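Local coordinates for (R)-specific enoyl-CoA hydratase (Pseudomonas aeruginosa, PDB 5CPG), which catalyses the reversible hydration of trans-2-enoyl-CoA thioesters to their (R)-3-hydroxyacyl-CoA counterparts, at residues 107-110 and 114-117; 83-88 and 116-121. All coordinates share one frame; numbering follows the deposited sequence. Where two conformers were deposited one is given.

Contact 1 of 2, residues 107-110 and 114-117; sequences EKLP and VRMA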
loop_
_atom_site.group_PDB
_atom_site.type_symbol
_atom_site.label_atom_id
_atom_site.label_comp_id
_atom_site.label_asym_id
_atom_site.label_seq_id
_atom_site.Cartn_x
_atom_site.Cartn_y
_atom_site.Cartn_z
ATOM N N GLU A 107 7.996 -13.851 -15.892
ATOM C CA GLU A 107 7.262 -14.779 -16.756
ATOM C C GLU A 107 6.229 -14.028 -17.567
ATOM O O GLU A 107 5.581 -13.141 -17.025
ATOM C CB GLU A 107 6.543 -15.858 -15.928
ATOM C CG GLU A 107 7.427 -16.631 -14.965
ATOM C CD GLU A 107 6.661 -17.501 -13.988
ATOM O OE1 GLU A 107 5.662 -18.144 -14.386
ATOM O OE2 GLU A 107 7.064 -17.546 -12.810
ATOM N N LYS A 108 6.061 -14.393 -18.834
ATOM C CA LYS A 108 4.911 -13.982 -19.617
ATOM C C LYS A 108 3.944 -15.161 -19.725
ATOM O O LYS A 108 4.350 -16.274 -20.046
ATOM C CB LYS A 108 5.337 -13.484 -20.980
ATOM C CG LYS A 108 6.092 -12.142 -20.869
ATOM C CD LYS A 108 6.688 -11.691 -22.203
ATOM C CE LYS A 108 5.629 -11.496 -23.268
ATOM N NZ LYS A 108 6.222 -10.887 -24.498
ATOM N N LEU A 109 2.671 -14.899 -19.441
ATOM C CA LEU A 109 1.682 -15.951 -19.218
ATOM C C LEU A 109 0.420 -15.720 -20.076
ATOM O O LEU A 109 0.241 -14.660 -20.687
ATOM C CB LEU A 109 1.301 -15.996 -17.739
ATOM C CG LEU A 109 2.415 -16.249 -16.729
ATOM C CD1 LEU A 109 1.981 -15.916 -15.312
ATOM C CD2 LEU A 109 2.857 -17.696 -16.767
ATOM N N PRO A 110 -0.466 -16.734 -20.136
ATOM C CA PRO A 110 -1.644 -16.528 -20.988
ATOM C C PRO A 110 -2.526 -15.379 -20.506
ATOM O O PRO A 110 -2.412 -14.941 -19.362
ATOM C CB PRO A 110 -2.390 -17.861 -20.888
ATOM C CG PRO A 110 -1.282 -18.878 -20.581
ATOM C CD PRO A 110 -0.330 -18.133 -19.685
ATOM N N VAL A 114 1.464 -11.234 -16.680
ATOM C CA VAL A 114 2.899 -11.152 -16.415
ATOM C C VAL A 114 3.136 -11.322 -14.936
ATOM O O VAL A 114 2.336 -10.842 -14.125
ATOM C CB VAL A 114 3.466 -9.812 -16.905
ATOM C CG1 VAL A 114 4.930 -9.638 -16.536
ATOM C CG2 VAL A 114 3.309 -9.660 -18.414
ATOM N N ARG A 115 4.159 -12.104 -14.577
ATOM C CA ARG A 115 4.647 -12.181 -13.214
ATOM C C ARG A 115 5.897 -11.304 -13.115
ATOM O O ARG A 115 6.816 -11.444 -13.911
ATOM C CB ARG A 115 4.939 -13.649 -12.828
ATOM C CG ARG A 115 5.549 -13.837 -11.477
ATOM C CD ARG A 115 5.569 -15.295 -11.009
ATOM N NE ARG A 115 4.210 -15.746 -10.741
ATOM C CZ ARG A 115 3.555 -16.634 -11.482
ATOM N NH1 ARG A 115 2.310 -16.967 -11.158
ATOM N NH2 ARG A 115 4.150 -17.195 -12.533
ATOM N N MET A 116 5.887 -10.355 -12.179
ATOM C CA MET A 116 6.894 -9.303 -12.089
ATOM C C MET A 116 7.540 -9.412 -10.744
ATOM O O MET A 116 6.826 -9.462 -9.716
ATOM C CB MET A 116 6.250 -7.912 -12.260
ATOM C CG MET A 116 7.235 -6.785 -12.334
ATOM S SD MET A 116 7.877 -6.520 -14.011
ATOM C CE MET A 116 6.314 -6.478 -14.858
ATOM N N ALA A 117 8.872 -9.507 -10.702
ATOM C CA ALA A 117 9.534 -9.450 -9.411
ATOM C C ALA A 117 9.487 -7.988 -8.941
ATOM O O ALA A 117 9.608 -7.094 -9.768
ATOM C CB ALA A 117 10.975 -9.925 -9.508
#
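E107 and R115 face each other as a hydrogen-bonded pair near the turn of the β-hairpin formed by strands 98-109 and 113-121 of the hotdog sheet. R115 N donates to E107 O over 3.0 Å; the return bond from E107 N to R115 O is weak at 3.3 Å. On the same face of the sheet the two side chains run alongside each other, with E107 CB 4.1 Å from R115 CB. They end in a salt bridge of 2.6 Å between E107 OE1 and R115 NH2. The carboxylate carbon lies at the guanidinium edge, in its plane, but the two planes are turned 50° apart. R115 reaches this position by starting anti to its N and bending at chi3 (-69°), while E107 stays extended beyond CG. Two residues nearer the turn, L109 lays CD1 obliquely against R115 NH2 at 3.8 Å.

On the other face, K108 and V114 form a non-hydrogen-bonded pair, CA atoms 4.7 Å apart, with little contact between their side chains. K108 NZ is held instead by the carbonyls of Y8 and L11, and V114 is buried against Y8, L11 and I135. R115 NE binds a glycerol, probably from crystallisation. The second carboxylate oxygen stays close too: E107 OE2 lies 2.9 Å from R115 NH2 and 3.2 Å from R115 CD.

Contact 2 of 2, residues 83-88 and 116-121; sequences LGQTLR and MATRVF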
loop_
_atom_site.group_PDB
_atom_site.type_symbol
_atom_site.label_atom_id
_atom_site.label_comp_id
_atom_site.label_asym_id
_atom_site.label_seq_id
_atom_site.Cartn_x
_atom_site.Cartn_y
_atom_site.Cartn_z
ATOM N N LEU A 83 -3.459 -7.549 -10.670
ATOM C CA LEU A 83 -4.219 -8.720 -10.253
ATOM C C LEU A 83 -3.840 -9.171 -8.857
ATOM O O LEU A 83 -4.697 -9.635 -8.128
ATOM C CB LEU A 83 -4.029 -9.871 -11.216
ATOM C CG LEU A 83 -4.467 -9.529 -12.632
ATOM C CD1 LEU A 83 -4.120 -10.698 -13.503
ATOM C CD2 LEU A 83 -5.973 -9.320 -12.649
ATOM N N GLY A 84 -2.552 -9.103 -8.494
ATOM C CA GLY A 84 -2.148 -9.557 -7.174
ATOM C C GLY A 84 -0.760 -9.051 -6.813
ATOM O O GLY A 84 0.042 -8.694 -7.715
ATOM N N GLN A 85 -0.466 -9.066 -5.515
ATOM C CA GLN A 85 0.854 -8.653 -5.061
ATOM C C GLN A 85 1.205 -9.394 -3.806
ATOM O O GLN A 85 0.405 -9.452 -2.843
ATOM C CB GLN A 85 0.862 -7.130 -4.811
ATOM C CG GLN A 85 2.127 -6.594 -4.165
ATOM C CD GLN A 85 3.282 -6.539 -5.167
ATOM O OE1 GLN A 85 3.161 -5.914 -6.206
ATOM N NE2 GLN A 85 4.405 -7.188 -4.837
ATOM N N THR A 86 2.447 -9.880 -3.762
ATOM C CA THR A 86 2.980 -10.434 -2.530
ATOM C C THR A 86 4.114 -9.566 -2.024
ATOM O O THR A 86 4.887 -9.070 -2.788
ATOM C CB THR A 86 3.443 -11.884 -2.740
ATOM O OG1 THR A 86 2.334 -12.629 -3.249
ATOM C CG2 THR A 86 3.923 -12.521 -1.445
ATOM N N LEU A 87 4.161 -9.385 -0.728
ATOM C CA LEU A 87 5.189 -8.555 -0.108
ATOM C C LEU A 87 5.801 -9.272 1.075
ATOM O O LEU A 87 5.092 -9.809 1.949
ATOM C CB LEU A 87 4.591 -7.213 0.372
ATOM C CG LEU A 87 3.999 -6.368 -0.749
ATOM C CD1 LEU A 87 3.114 -5.256 -0.133
ATOM C CD2 LEU A 87 5.110 -5.709 -1.558
ATOM N N ARG A 88 7.122 -9.260 1.146
ATOM C CA ARG A 88 7.753 -9.692 2.398
ATOM C C ARG A 88 8.577 -8.508 2.880
ATOM O O ARG A 88 9.376 -7.954 2.122
ATOM C CB ARG A 88 8.610 -10.923 2.165
ATOM C CG ARG A 88 7.791 -12.103 1.650
ATOM C CD ARG A 88 8.624 -13.289 1.168
ATOM N NE ARG A 88 9.315 -13.081 -0.119
ATOM C CZ ARG A 88 8.751 -13.262 -1.319
ATOM N NH1 ARG A 88 7.463 -13.606 -1.449
ATOM N NH2 ARG A 88 9.461 -13.080 -2.414
ATOM N N MET A 116 5.887 -10.355 -12.179
ATOM C CA MET A 116 6.894 -9.303 -12.089
ATOM C C MET A 116 7.540 -9.412 -10.744
ATOM O O MET A 116 6.826 -9.462 -9.716
ATOM C CB MET A 116 6.250 -7.912 -12.260
ATOM C CG MET A 116 7.235 -6.785 -12.334
ATOM S SD MET A 116 7.877 -6.520 -14.011
ATOM C CE MET A 116 6.314 -6.478 -14.858
ATOM N N ALA A 117 8.872 -9.507 -10.702
ATOM C CA ALA A 117 9.534 -9.450 -9.411
ATOM C C ALA A 117 9.487 -7.988 -8.941
ATOM O O ALA A 117 9.608 -7.094 -9.768
ATOM C CB ALA A 117 10.975 -9.925 -9.508
ATOM N N THR A 118 9.269 -7.752 -7.648
ATOM C CA THR A 118 9.123 -6.383 -7.138
ATOM C C THR A 118 9.981 -6.252 -5.891
ATOM O O THR A 118 9.584 -6.658 -4.815
ATOM C CB THR A 118 7.638 -6.028 -6.831
ATOM O OG1 THR A 118 7.140 -6.938 -5.843
ATOM C CG2 THR A 118 6.774 -6.171 -8.084
ATOM N N ARG A 119 11.208 -5.740 -6.039
ATOM C CA ARG A 119 12.149 -5.671 -4.931
ATOM C C ARG A 119 12.365 -4.215 -4.557
ATOM O O ARG A 119 12.291 -3.352 -5.442
ATOM C CB ARG A 119 13.502 -6.303 -5.316
ATOM C CG ARG A 119 13.349 -7.715 -5.941
ATOM C CD ARG A 119 14.604 -8.128 -6.724
ATOM N NE ARG A 119 14.377 -9.406 -7.443
ATOM C CZ ARG A 119 14.566 -9.599 -8.749
ATOM N NH1 ARG A 119 15.037 -8.636 -9.534
ATOM N NH2 ARG A 119 14.329 -10.798 -9.271
ATOM N N VAL A 120 12.647 -3.962 -3.291
ATOM C CA VAL A 120 12.913 -2.579 -2.859
ATOM C C VAL A 120 14.197 -2.585 -2.050
ATOM O O VAL A 120 14.378 -3.402 -1.144
ATOM C CB VAL A 120 11.787 -1.973 -1.977
ATOM C CG1 VAL A 120 12.097 -0.479 -1.703
ATOM C CG2 VAL A 120 10.446 -2.114 -2.660
ATOM N N PHE A 121 15.077 -1.641 -2.387
ATOM C CA PHE A 121 16.367 -1.493 -1.713
ATOM C C PHE A 121 16.516 -0.111 -1.147
ATOM O O PHE A 121 15.997 0.840 -1.716
ATOM C CB PHE A 121 17.525 -1.737 -2.687
ATOM C CG PHE A 121 17.508 -3.098 -3.307
ATOM C CD1 PHE A 121 16.826 -3.292 -4.480
ATOM C CD2 PHE A 121 18.127 -4.173 -2.685
ATOM C CE1 PHE A 121 16.759 -4.558 -5.090
ATOM C CE2 PHE A 121 18.078 -5.476 -3.294
ATOM C CZ PHE A 121 17.395 -5.645 -4.486
#
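Strands 81-89 and 113-121 run roughly parallel without being neighbours: strand 127-136 lies between them in the five-stranded sheet, antiparallel to both, so segments 83-88 and 116-121 share no backbone hydrogen bond and their CA atoms at Q85 and T118 stand 8.8 Å apart. At the start of 83-88 a classic β bulge sets L83 and G84 both opposite E134. The gap is bridged by side chains; that of Q85 packs on A133 of the intervening strand.

Q85 and T118 approach from opposite directions. Q85 NE2 donates to T118 OG1 at 2.9 Å with an N-H...O angle of 152°, and the hydroxyl lies close to the amide plane. The same nitrogen turns back to its own strand and donates to T86 O at 2.8 Å, coming from above that carbonyl's plane. A bend at chi2 (75°) folds the Q85 chain so that NE2 can reach both acceptors. On the other branch, Q85 OE1 is hydrogen-bonded to the hydroxyl of Y82. T118 meets the amide with OG1 placed between its backbone N and carbonyl carbon.

I67 of helix 62-73, the helix cradled by the sheet in a hotdog fold, packs on Q85, L87, T118 and V120. Residues 84-88 also pair antiparallel with a strand of the second subunit, so the sheet continues through the dimer, and Q85 packs on M61 of that subunit.

Because T86 O can only accept, the branch facing it must be NE2, which fixes the flip of the carboxamide; OE1 is then left to the Y82 hydroxyl, and a buried polar group is satisfied within the sheet-helix interface. T118 OG1, as acceptor for NE2, links two strands that have no direct backbone bond between them.

Along the chain, segment 83-88 comes first, on an outermost strand of the sheet within this subunit. The chain then passes through strand 98-109, whose end holds 107-110, turns through three residues and returns as 114-117, where contact 1 closes the tight hairpin. Continuing along the same strand, 116-121 comes to lie one strand away from 83-88, in the same direction, with strand 127-136 between them, so contact 2 closes a loop that contains this hairpin turn. The two contacts share M116 and A117, and their centres are 12 Å apart. Contact 1 fastens an outlying, surface end of strand 113-121; contact 2 ties its buried middle to strand 81-89, the strand joining the subunits.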